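Local coordinates for cystalysin (Treponema denticola, PDB 1C7N), which belongs to the aminotransferase class I and II family and holds pyridoxal-5'-phosphate through a covalent bond, at residues P236-M247 with T274-Y285; D90-V98 with F261-P272. All coordinates share one frame; numbering follows the deposited sequence.

Interaction 1 of 2, residues P236-M247 with T274-Y285; sequences PSKTFNIAGMGM and TTLGYKACEICY. With PLP (pyridoxal-5'-phosphate), chain I.
Cys284 CB sits over the centre of the Phe240 ring, 3.6 Å from its centroid and 14° off the normal, a CH-pi contact; Cys284 SG approaches the same ring obliquely, a sulfur-aromatic contact. Thr239 CG2 lies near the rim of the opposite face, so the ring sits between its neighbour in the chain and helix 275-285. Met247 repeats the theme: its CE rests 3.4 Å from the centroid of the Tyr278 ring, while SD stands obliquely to it in a Met-aromatic contact. CG of Met247 is anti to the backbone N (chi1 -177°), and bends at chi2 and chi3 fold the thioether back over the ring. The Tyr278 hydroxyl reaches past this contact to Pro272 O.

Apolar packing fills the interval. Pro236 CG touches Cys281 SG at 3.7 Å, and Phe240 CE1 meets Tyr285 CE2 at 4.0 Å, with the two side chains nearly perpendicular. Met245 CE reaches Ala280 CB at 3.7 Å, and Ile242 CD1 packs against the same CB and Cys284 SG. At Gly277 the backbones come close, its CA 3.5 Å from Met245 O.

The two segments meet without a polar bond between them. Within 274-285, Thr274 caps the helix, its OG1 accepting from Gly277 N at 3.2 Å; Asn241 closes helix 237-240 in a Schellman motif. On the far side Lys238 NZ is bonded covalently to C4A of pyridoxal-5'-phosphate, and Ser237 OG gives its phosphate a weak hydrogen bond: the internal aldimine site of a fold-type I PLP protein, backed here by a helix.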
loop_
_atom_site.group_PDB
_atom_site.type_symbol
_atom_site.label_atom_id
_atom_site.label_comp_id
_atom_site.label_asym_id
_atom_site.label_seq_id
_atom_site.Cartn_x
_atom_site.Cartn_y
_atom_site.Cartn_z
ATOM N N PRO A 236 -10.837 2.392 -8.895
ATOM C CA PRO A 236 -11.387 3.707 -9.230
ATOM C C PRO A 236 -10.288 4.710 -9.606
ATOM O O PRO A 236 -10.586 5.822 -10.038
ATOM C CB PRO A 236 -12.102 4.102 -7.942
ATOM C CG PRO A 236 -11.129 3.598 -6.900
ATOM C CD PRO A 236 -10.771 2.210 -7.430
ATOM N N SER A 237 -9.026 4.299 -9.459
ATOM C CA SER A 237 -7.871 5.168 -9.733
ATOM C C SER A 237 -7.766 5.836 -11.104
ATOM O O SER A 237 -7.559 7.049 -11.183
ATOM C CB SER A 237 -6.560 4.423 -9.428
ATOM O OG SER A 237 -6.517 3.153 -10.045
ATOM N N LYS A 238 -7.867 5.071 -12.185
ATOM C CA LYS A 238 -7.783 5.686 -13.503
ATOM C C LYS A 238 -9.025 6.542 -13.757
ATOM O O LYS A 238 -8.936 7.664 -14.268
ATOM C CB LYS A 238 -7.650 4.609 -14.587
ATOM C CG LYS A 238 -6.220 4.128 -14.783
ATOM C CD LYS A 238 -5.354 5.245 -15.372
ATOM C CE LYS A 238 -3.863 4.877 -15.473
ATOM N NZ LYS A 238 -3.712 3.427 -15.602
ATOM N N THR A 239 -10.181 6.020 -13.367
ATOM C CA THR A 239 -11.448 6.724 -13.559
ATOM C C THR A 239 -11.509 8.105 -12.903
ATOM O O THR A 239 -11.925 9.080 -13.533
ATOM C CB THR A 239 -12.628 5.896 -13.009
ATOM O OG1 THR A 239 -12.555 4.558 -13.520
ATOM C CG2 THR A 239 -13.965 6.525 -13.416
ATOM N N PHE A 240 -11.091 8.195 -11.643
ATOM C CA PHE A 240 -11.172 9.462 -10.917
ATOM C C PHE A 240 -9.841 10.138 -10.579
ATOM O O PHE A 240 -9.774 11.011 -9.706
ATOM C CB PHE A 240 -11.996 9.253 -9.645
ATOM C CG PHE A 240 -13.369 8.688 -9.907
ATOM C CD1 PHE A 240 -13.607 7.321 -9.817
ATOM C CD2 PHE A 240 -14.421 9.527 -10.279
ATOM C CE1 PHE A 240 -14.874 6.796 -10.093
ATOM C CE2 PHE A 240 -15.688 9.011 -10.557
ATOM C CZ PHE A 240 -15.914 7.645 -10.463
ATOM N N ASN A 241 -8.784 9.733 -11.279
ATOM C CA ASN A 241 -7.456 10.311 -11.084
ATOM C C ASN A 241 -6.944 10.199 -9.645
ATOM O O ASN A 241 -6.431 11.173 -9.079
ATOM C CB ASN A 241 -7.482 11.783 -11.527
ATOM C CG ASN A 241 -6.099 12.387 -11.655
ATOM O OD1 ASN A 241 -5.107 11.677 -11.804
ATOM N ND2 ASN A 241 -6.029 13.713 -11.618
ATOM N N ILE A 242 -7.075 9.011 -9.057
ATOM C CA ILE A 242 -6.598 8.801 -7.689
ATOM C C ILE A 242 -5.617 7.642 -7.549
ATOM O O ILE A 242 -5.731 6.815 -6.639
ATOM C CB ILE A 242 -7.768 8.603 -6.690
ATOM C CG1 ILE A 242 -8.673 7.453 -7.129
ATOM C CG2 ILE A 242 -8.555 9.899 -6.560
ATOM C CD1 ILE A 242 -9.776 7.129 -6.115
ATOM N N ALA A 243 -4.646 7.594 -8.457
ATOM C CA ALA A 243 -3.618 6.565 -8.423
ATOM C C ALA A 243 -2.829 6.747 -7.127
ATOM O O ALA A 243 -2.226 5.808 -6.623
ATOM C CB ALA A 243 -2.684 6.705 -9.630
ATOM N N GLY A 244 -2.842 7.970 -6.600
ATOM C CA GLY A 244 -2.130 8.267 -5.364
ATOM C C GLY A 244 -2.922 7.969 -4.099
ATOM O O GLY A 244 -2.511 8.343 -2.994
ATOM N N MET A 245 -4.058 7.296 -4.268
ATOM C CA MET A 245 -4.916 6.911 -3.156
ATOM C C MET A 245 -4.807 5.408 -2.910
ATOM O O MET A 245 -5.421 4.868 -1.985
ATOM C CB MET A 245 -6.361 7.307 -3.451
ATOM C CG MET A 245 -6.566 8.817 -3.443
ATOM S SD MET A 245 -6.040 9.541 -1.875
ATOM C CE MET A 245 -7.603 9.748 -1.028
ATOM N N GLY A 246 -4.009 4.752 -3.751
ATOM C CA GLY A 246 -3.752 3.325 -3.651
ATOM C C GLY A 246 -4.821 2.396 -3.100
ATOM O O GLY A 246 -4.739 1.975 -1.947
ATOM N N MET A 247 -5.819 2.073 -3.917
ATOM C CA MET A 247 -6.879 1.158 -3.501
ATOM C C MET A 247 -7.491 0.484 -4.720
ATOM O O MET A 247 -8.020 1.152 -5.607
ATOM C CB MET A 247 -7.960 1.891 -2.705
ATOM C CG MET A 247 -9.062 0.977 -2.168
ATOM S SD MET A 247 -8.459 -0.499 -1.289
ATOM C CE MET A 247 -7.698 0.233 0.165
ATOM N N THR A 274 -5.023 1.476 4.460
ATOM C CA THR A 274 -5.210 2.882 4.112
ATOM C C THR A 274 -6.657 3.358 4.149
ATOM O O THR A 274 -7.390 3.231 3.165
ATOM C CB THR A 274 -4.638 3.175 2.720
ATOM O OG1 THR A 274 -5.152 4.424 2.247
ATOM C CG2 THR A 274 -5.003 2.067 1.752
ATOM N N THR A 275 -7.041 3.934 5.285
ATOM C CA THR A 275 -8.391 4.435 5.517
ATOM C C THR A 275 -8.947 5.380 4.457
ATOM O O THR A 275 -10.119 5.280 4.083
ATOM C CB THR A 275 -8.479 5.155 6.872
ATOM O OG1 THR A 275 -9.804 5.665 7.057
ATOM C CG2 THR A 275 -7.491 6.299 6.923
ATOM N N LEU A 276 -8.120 6.306 3.980
ATOM C CA LEU A 276 -8.576 7.252 2.969
ATOM C C LEU A 276 -8.782 6.574 1.622
ATOM O O LEU A 276 -9.608 7.015 0.822
ATOM C CB LEU A 276 -7.585 8.408 2.838
ATOM C CG LEU A 276 -7.442 9.214 4.134
ATOM C CD1 LEU A 276 -6.391 10.298 3.962
ATOM C CD2 LEU A 276 -8.793 9.814 4.509
ATOM N N GLY A 277 -8.032 5.503 1.378
ATOM C CA GLY A 277 -8.170 4.777 0.130
ATOM C C GLY A 277 -9.556 4.161 0.041
ATOM O O GLY A 277 -10.221 4.240 -0.991
ATOM N N TYR A 278 -10.000 3.542 1.124
ATOM C CA TYR A 278 -11.325 2.942 1.131
ATOM C C TYR A 278 -12.406 3.999 0.938
ATOM O O TYR A 278 -13.297 3.829 0.112
ATOM C CB TYR A 278 -11.575 2.180 2.437
ATOM C CG TYR A 278 -10.733 0.936 2.575
ATOM C CD1 TYR A 278 -9.632 0.905 3.429
ATOM C CD2 TYR A 278 -11.011 -0.205 1.823
ATOM C CE1 TYR A 278 -8.831 -0.232 3.534
ATOM C CE2 TYR A 278 -10.211 -1.346 1.918
ATOM C CZ TYR A 278 -9.126 -1.351 2.775
ATOM O OH TYR A 278 -8.340 -2.475 2.885
ATOM N N LYS A 279 -12.316 5.097 1.686
ATOM C CA LYS A 279 -13.313 6.168 1.602
ATOM C C LYS A 279 -13.339 6.879 0.251
ATOM O O LYS A 279 -14.406 7.258 -0.237
ATOM C CB LYS A 279 -13.082 7.199 2.708
ATOM C CG LYS A 279 -14.199 8.229 2.829
ATOM C CD LYS A 279 -15.505 7.577 3.260
ATOM C CE LYS A 279 -16.609 8.604 3.421
ATOM N NZ LYS A 279 -17.909 7.966 3.769
ATOM N N ALA A 280 -12.162 7.068 -0.342
ATOM C CA ALA A 280 -12.054 7.727 -1.639
ATOM C C ALA A 280 -12.843 6.961 -2.699
ATOM O O ALA A 280 -13.565 7.556 -3.496
ATOM C CB ALA A 280 -10.583 7.832 -2.054
ATOM N N CYS A 281 -12.702 5.640 -2.708
ATOM C CA CYS A 281 -13.408 4.810 -3.679
ATOM C C CYS A 281 -14.918 4.900 -3.468
ATOM O O CYS A 281 -15.683 5.003 -4.430
ATOM C CB CYS A 281 -12.959 3.354 -3.558
ATOM S SG CYS A 281 -13.797 2.237 -4.703
ATOM N N GLU A 282 -15.342 4.859 -2.209
ATOM C CA GLU A 282 -16.761 4.948 -1.893
ATOM C C GLU A 282 -17.344 6.297 -2.317
ATOM O O GLU A 282 -18.407 6.356 -2.947
ATOM C CB GLU A 282 -16.990 4.730 -0.393
ATOM C CG GLU A 282 -18.448 4.909 0.020
ATOM C CD GLU A 282 -18.698 4.543 1.472
ATOM O OE1 GLU A 282 -19.682 5.052 2.048
ATOM O OE2 GLU A 282 -17.924 3.737 2.029
ATOM N N ILE A 283 -16.653 7.378 -1.974
ATOM C CA ILE A 283 -17.115 8.714 -2.341
ATOM C C ILE A 283 -17.241 8.858 -3.857
ATOM O O ILE A 283 -18.222 9.413 -4.354
ATOM C CB ILE A 283 -16.150 9.805 -1.851
ATOM C CG1 ILE A 283 -16.098 9.821 -0.321
ATOM C CG2 ILE A 283 -16.604 11.166 -2.372
ATOM C CD1 ILE A 283 -15.015 10.729 0.230
ATOM N N CYS A 284 -16.241 8.369 -4.588
ATOM C CA CYS A 284 -16.250 8.466 -6.050
ATOM C C CYS A 284 -17.442 7.771 -6.693
ATOM O O CYS A 284 -18.135 8.354 -7.532
ATOM C CB CYS A 284 -14.960 7.886 -6.642
ATOM S SG CYS A 284 -13.480 8.920 -6.418
ATOM N N TYR A 285 -17.661 6.515 -6.316
ATOM C CA TYR A 285 -18.760 5.732 -6.864
ATOM C C TYR A 285 -20.121 6.311 -6.493
ATOM O O TYR A 285 -21.054 6.291 -7.297
ATOM C CB TYR A 285 -18.660 4.282 -6.374
ATOM C CG TYR A 285 -17.577 3.462 -7.049
ATOM C CD1 TYR A 285 -17.263 2.178 -6.597
ATOM C CD2 TYR A 285 -16.903 3.946 -8.176
ATOM C CE1 TYR A 285 -16.311 1.396 -7.252
ATOM C CE2 TYR A 285 -15.951 3.169 -8.834
ATOM C CZ TYR A 285 -15.663 1.895 -8.368
ATOM O OH TYR A 285 -14.738 1.116 -9.027
HETATM N N1 PLP I . -3.314 -1.531 -15.671
HETATM C C2 PLP I . -3.316 -0.728 -16.828
HETATM C C2A PLP I . -3.660 -1.456 -18.115
HETATM C C3 PLP I . -3.088 0.704 -16.623
HETATM O O3 PLP I . -2.990 1.388 -17.764
HETATM C C4 PLP I . -2.932 1.207 -15.310
HETATM C C4A PLP I . -2.799 2.641 -15.054
HETATM C C5 PLP I . -2.987 0.243 -14.166
HETATM C C6 PLP I . -3.150 -1.096 -14.379
HETATM C C5A PLP I . -3.187 0.861 -12.785
HETATM O O4P PLP I . -2.336 0.629 -11.734
HETATM P P PLP I . -2.845 1.318 -10.352
HETATM O O1P PLP I . -1.649 1.240 -9.518
HETATM O O2P PLP I . -3.985 0.481 -9.802
HETATM O O3P PLP I . -3.267 2.703 -10.590
#

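Interaction 2 of 2, residues D90-V98 with F261-P272; sequences DWIINTAGV and FTKSRDATSGMP. Unlike the reference sequence in segment 261-272: Ala267 (reference Ile). With PLP (pyridoxal-5'-phosphate), chain I.
Ile93 lays its branches across Thr262 and the end of Arg265: CD1 comes within 3.5 Å of Thr262 OG1, and CG2 within 3.7 Å of Arg265 NH2, oblique to the guanidinium plane. The Thr262 hydroxyl is itself hydrogen-bonded to Arg258 O one turn earlier, so the isoleucine methyl simply packs beside it. CG2 of Ile93, anti to the backbone N, also meets the edge of the Phe261 ring in its plane, 3.8 Å from CD2. Further along that edge Thr95 CG2 approaches Phe261 CE2 at 3.9 Å. The ring thus offers its rim to both residues.

Arg265 supplies the polar link. Its NH2 donates to Asn94 O at 3.2 Å, in the carbonyl plane and on a lone pair, though the oxygen is tilted 19° from the guanidinium plane; NE adds a weak bond to the same oxygen. NH1 is engaged by Asp266 OD1 at 2.7 Å, a salt bridge lying almost exactly in the guanidinium plane and meeting the syn side of the carboxylate. Bends at chi2 and chi3 bring the guanidinium alongside Asn94 O, and these bonds fix the rotation of the group. Met271 CA and Pro272 CD lie over one guanidinium face. The proline ring then continues along the strand, with CG 3.8 Å from Thr95 CA.

Where the chain leaves the sheet, Thr95 OG1 bonds to Gly97 O across the inverse gamma turn centred on Ala96, and Val98 N donates to O2P of pyridoxal-5'-phosphate at 2.8 Å. Strand 92-95 is outermost in the seven-stranded sheet of this chain, antiparallel to strand 248-251; the axis of helix 261-267 runs nearly parallel to strand 92-95, at 18°, with Phe261 O and Ser264 OG tied to Asn104 of helix 98-109.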
loop_
_atom_site.group_PDB
_atom_site.type_symbol
_atom_site.label_atom_id
_atom_site.label_comp_id
_atom_site.label_asym_id
_atom_site.label_seq_id
_atom_site.Cartn_x
_atom_site.Cartn_y
_atom_site.Cartn_z
ATOM N N ASP A 90 -18.272 -10.788 -0.880
ATOM C CA ASP A 90 -17.100 -11.557 -0.500
ATOM C C ASP A 90 -16.190 -11.945 -1.663
ATOM O O ASP A 90 -15.220 -12.667 -1.474
ATOM C CB ASP A 90 -17.510 -12.800 0.306
ATOM C CG ASP A 90 -18.561 -13.641 -0.392
ATOM O OD1 ASP A 90 -18.975 -14.667 0.194
ATOM O OD2 ASP A 90 -18.976 -13.282 -1.518
ATOM N N TRP A 91 -16.499 -11.452 -2.860
ATOM C CA TRP A 91 -15.684 -11.713 -4.053
ATOM C C TRP A 91 -14.579 -10.654 -4.170
ATOM O O TRP A 91 -13.606 -10.836 -4.903
ATOM C CB TRP A 91 -16.535 -11.607 -5.319
ATOM C CG TRP A 91 -17.481 -12.727 -5.584
ATOM C CD1 TRP A 91 -17.953 -13.644 -4.692
ATOM C CD2 TRP A 91 -18.124 -13.008 -6.831
ATOM N NE1 TRP A 91 -18.858 -14.479 -5.308
ATOM C CE2 TRP A 91 -18.981 -14.111 -6.620
ATOM C CE3 TRP A 91 -18.062 -12.430 -8.109
ATOM C CZ2 TRP A 91 -19.772 -14.651 -7.640
ATOM C CZ3 TRP A 91 -18.851 -12.968 -9.127
ATOM C CH2 TRP A 91 -19.695 -14.070 -8.883
ATOM N N ILE A 92 -14.747 -9.549 -3.449
ATOM C CA ILE A 92 -13.809 -8.426 -3.493
ATOM C C ILE A 92 -12.575 -8.531 -2.602
ATOM O O ILE A 92 -12.689 -8.576 -1.382
ATOM C CB ILE A 92 -14.522 -7.107 -3.118
ATOM C CG1 ILE A 92 -15.755 -6.904 -4.000
ATOM C CG2 ILE A 92 -13.571 -5.919 -3.293
ATOM C CD1 ILE A 92 -16.640 -5.768 -3.531
ATOM N N ILE A 93 -11.400 -8.557 -3.223
ATOM C CA ILE A 93 -10.135 -8.605 -2.484
ATOM C C ILE A 93 -9.386 -7.309 -2.811
ATOM O O ILE A 93 -9.267 -6.931 -3.982
ATOM C CB ILE A 93 -9.270 -9.819 -2.895
ATOM C CG1 ILE A 93 -10.035 -11.121 -2.622
ATOM C CG2 ILE A 93 -7.951 -9.803 -2.124
ATOM C CD1 ILE A 93 -10.457 -11.306 -1.171
ATOM N N ASN A 94 -8.876 -6.638 -1.783
ATOM C CA ASN A 94 -8.182 -5.366 -1.978
ATOM C C ASN A 94 -6.660 -5.425 -2.022
ATOM O O ASN A 94 -6.027 -6.203 -1.303
ATOM C CB ASN A 94 -8.592 -4.374 -0.884
ATOM C CG ASN A 94 -10.091 -4.121 -0.854
ATOM O OD1 ASN A 94 -10.742 -4.318 0.170
ATOM N ND2 ASN A 94 -10.640 -3.677 -1.978
ATOM N N THR A 95 -6.086 -4.583 -2.876
ATOM C CA THR A 95 -4.641 -4.468 -3.016
ATOM C C THR A 95 -4.347 -2.995 -3.244
ATOM O O THR A 95 -5.228 -2.242 -3.656
ATOM C CB THR A 95 -4.100 -5.262 -4.221
ATOM O OG1 THR A 95 -4.668 -4.742 -5.428
ATOM C CG2 THR A 95 -4.442 -6.740 -4.088
ATOM N N ALA A 96 -3.121 -2.578 -2.954
ATOM C CA ALA A 96 -2.737 -1.191 -3.150
ATOM C C ALA A 96 -2.250 -1.052 -4.585
ATOM O O ALA A 96 -1.052 -0.961 -4.837
ATOM C CB ALA A 96 -1.627 -0.804 -2.174
ATOM N N GLY A 97 -3.184 -1.060 -5.527
ATOM C CA GLY A 97 -2.808 -0.931 -6.920
ATOM C C GLY A 97 -2.983 -2.210 -7.711
ATOM O O GLY A 97 -2.873 -3.313 -7.181
ATOM N N VAL A 98 -3.252 -2.051 -9.000
ATOM C CA VAL A 98 -3.448 -3.181 -9.888
ATOM C C VAL A 98 -2.148 -3.903 -10.228
ATOM O O VAL A 98 -2.123 -5.130 -10.284
ATOM C CB VAL A 98 -4.141 -2.727 -11.190
ATOM C CG1 VAL A 98 -4.223 -3.883 -12.182
ATOM C CG2 VAL A 98 -5.533 -2.210 -10.866
ATOM N N PHE A 261 -5.023 -16.195 -3.734
ATOM C CA PHE A 261 -4.582 -14.850 -4.091
ATOM C C PHE A 261 -4.360 -14.058 -2.804
ATOM O O PHE A 261 -3.385 -13.319 -2.667
ATOM C CB PHE A 261 -5.660 -14.162 -4.936
ATOM C CG PHE A 261 -5.298 -12.774 -5.374
ATOM C CD1 PHE A 261 -4.559 -12.564 -6.534
ATOM C CD2 PHE A 261 -5.698 -11.672 -4.624
ATOM C CE1 PHE A 261 -4.226 -11.273 -6.941
ATOM C CE2 PHE A 261 -5.368 -10.379 -5.022
ATOM C CZ PHE A 261 -4.631 -10.177 -6.184
ATOM N N THR A 262 -5.278 -14.230 -1.860
ATOM C CA THR A 262 -5.215 -13.542 -0.578
ATOM C C THR A 262 -4.023 -13.976 0.273
ATOM O O THR A 262 -3.359 -13.143 0.897
ATOM C CB THR A 262 -6.505 -13.781 0.212
ATOM O OG1 THR A 262 -7.612 -13.264 -0.534
ATOM C CG2 THR A 262 -6.441 -13.101 1.566
ATOM N N LYS A 263 -3.760 -15.279 0.312
ATOM C CA LYS A 263 -2.635 -15.800 1.086
ATOM C C LYS A 263 -1.351 -15.205 0.521
ATOM O O LYS A 263 -0.504 -14.706 1.264
ATOM C CB LYS A 263 -2.565 -17.329 0.988
ATOM C CG LYS A 263 -2.382 -17.841 -0.437
ATOM C CD LYS A 263 -2.171 -19.350 -0.535
ATOM C CE LYS A 263 -0.731 -19.738 -0.222
ATOM N NZ LYS A 263 -0.457 -21.170 -0.557
ATOM N N SER A 264 -1.214 -15.258 -0.800
ATOM C CA SER A 264 -0.029 -14.732 -1.458
ATOM C C SER A 264 0.138 -13.242 -1.185
ATOM O O SER A 264 1.235 -12.778 -0.883
ATOM C CB SER A 264 -0.101 -14.974 -2.963
ATOM O OG SER A 264 1.083 -14.510 -3.585
ATOM N N ARG A 265 -0.952 -12.491 -1.295
ATOM C CA ARG A 265 -0.897 -11.062 -1.028
ATOM C C ARG A 265 -0.448 -10.816 0.413
ATOM O O ARG A 265 0.343 -9.910 0.680
ATOM C CB ARG A 265 -2.268 -10.416 -1.259
ATOM C CG ARG A 265 -2.412 -9.048 -0.616
ATOM C CD ARG A 265 -3.218 -9.148 0.668
ATOM N NE ARG A 265 -4.566 -8.658 0.449
ATOM C CZ ARG A 265 -5.569 -8.762 1.313
ATOM N NH1 ARG A 265 -5.401 -9.357 2.487
ATOM N NH2 ARG A 265 -6.746 -8.248 1.002
ATOM N N ASP A 266 -0.935 -11.638 1.335
ATOM C CA ASP A 266 -0.585 -11.476 2.743
ATOM C C ASP A 266 0.876 -11.781 3.066
ATOM O O ASP A 266 1.352 -11.444 4.150
ATOM C CB ASP A 266 -1.512 -12.321 3.623
ATOM C CG ASP A 266 -2.955 -11.846 3.573
ATOM O OD1 ASP A 266 -3.177 -10.623 3.444
ATOM O OD2 ASP A 266 -3.871 -12.688 3.673
ATOM N N ALA A 267 1.581 -12.419 2.136
ATOM C CA ALA A 267 2.993 -12.731 2.332
ATOM C C ALA A 267 3.829 -11.646 1.659
ATOM O O ALA A 267 5.013 -11.489 1.950
ATOM C CB ALA A 267 3.327 -14.096 1.737
ATOM N N THR A 268 3.195 -10.907 0.751
ATOM C CA THR A 268 3.841 -9.817 0.020
ATOM C C THR A 268 2.847 -8.661 -0.084
ATOM O O THR A 268 1.826 -8.781 -0.760
ATOM C CB THR A 268 4.218 -10.232 -1.417
ATOM O OG1 THR A 268 3.034 -10.292 -2.220
ATOM C CG2 THR A 268 4.884 -11.603 -1.426
ATOM N N SER A 269 3.154 -7.554 0.584
ATOM C CA SER A 269 2.304 -6.361 0.594
ATOM C C SER A 269 1.362 -6.377 1.788
ATOM O O SER A 269 1.249 -5.391 2.517
ATOM C CB SER A 269 1.467 -6.251 -0.690
ATOM O OG SER A 269 2.274 -6.301 -1.857
ATOM N N GLY A 270 0.690 -7.504 1.987
ATOM C CA GLY A 270 -0.252 -7.604 3.082
ATOM C C GLY A 270 -1.530 -6.856 2.744
ATOM O O GLY A 270 -1.669 -6.302 1.653
ATOM N N MET A 271 -2.464 -6.837 3.687
ATOM C CA MET A 271 -3.747 -6.166 3.512
ATOM C C MET A 271 -3.594 -4.645 3.585
ATOM O O MET A 271 -2.847 -4.135 4.419
ATOM C CB MET A 271 -4.705 -6.637 4.610
ATOM C CG MET A 271 -6.098 -6.036 4.564
ATOM S SD MET A 271 -6.992 -6.340 6.119
ATOM C CE MET A 271 -7.666 -4.710 6.445
ATOM N N PRO A 272 -4.292 -3.900 2.708
ATOM C CA PRO A 272 -4.211 -2.433 2.714
ATOM C C PRO A 272 -4.959 -1.880 3.927
ATOM O O PRO A 272 -6.134 -2.196 4.130
ATOM C CB PRO A 272 -4.904 -2.031 1.409
ATOM C CG PRO A 272 -4.831 -3.270 0.556
ATOM C CD PRO A 272 -5.058 -4.374 1.543
HETATM N N1 PLP I . -3.314 -1.531 -15.671
HETATM C C2 PLP I . -3.316 -0.728 -16.828
HETATM C C2A PLP I . -3.660 -1.456 -18.115
HETATM C C3 PLP I . -3.088 0.704 -16.623
HETATM O O3 PLP I . -2.990 1.388 -17.764
HETATM C C4 PLP I . -2.932 1.207 -15.310
HETATM C C4A PLP I . -2.799 2.641 -15.054
HETATM C C5 PLP I . -2.987 0.243 -14.166
HETATM C C6 PLP I . -3.150 -1.096 -14.379
HETATM C C5A PLP I . -3.187 0.861 -12.785
HETATM O O4P PLP I . -2.336 0.629 -11.734
HETATM P P PLP I . -2.845 1.318 -10.352
HETATM O O1P PLP I . -1.649 1.240 -9.518
HETATM O O2P PLP I . -3.985 0.481 -9.802
HETATM O O3P PLP I . -3.267 2.703 -10.590
#

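In the fold
Interaction 1 is a buried contact, while interaction 2 is partly buried along the strand that is outermost in the seven-stranded sheet of this chain. The first relies on methyl groups, sulfur and aromatic faces; the second adds an arginine that hydrogen-bonds a strand carbonyl and pairs with an aspartate. Their segments alternate in the chain, and helices 255-267 and 275-287 are consecutive. The two contacts meet at Tyr278 and Pro272, with Met247 packing on Asn94 and Pro272. Both also reach pyridoxal-5'-phosphate, one covalently and one through the backbone, and both touch the second subunit.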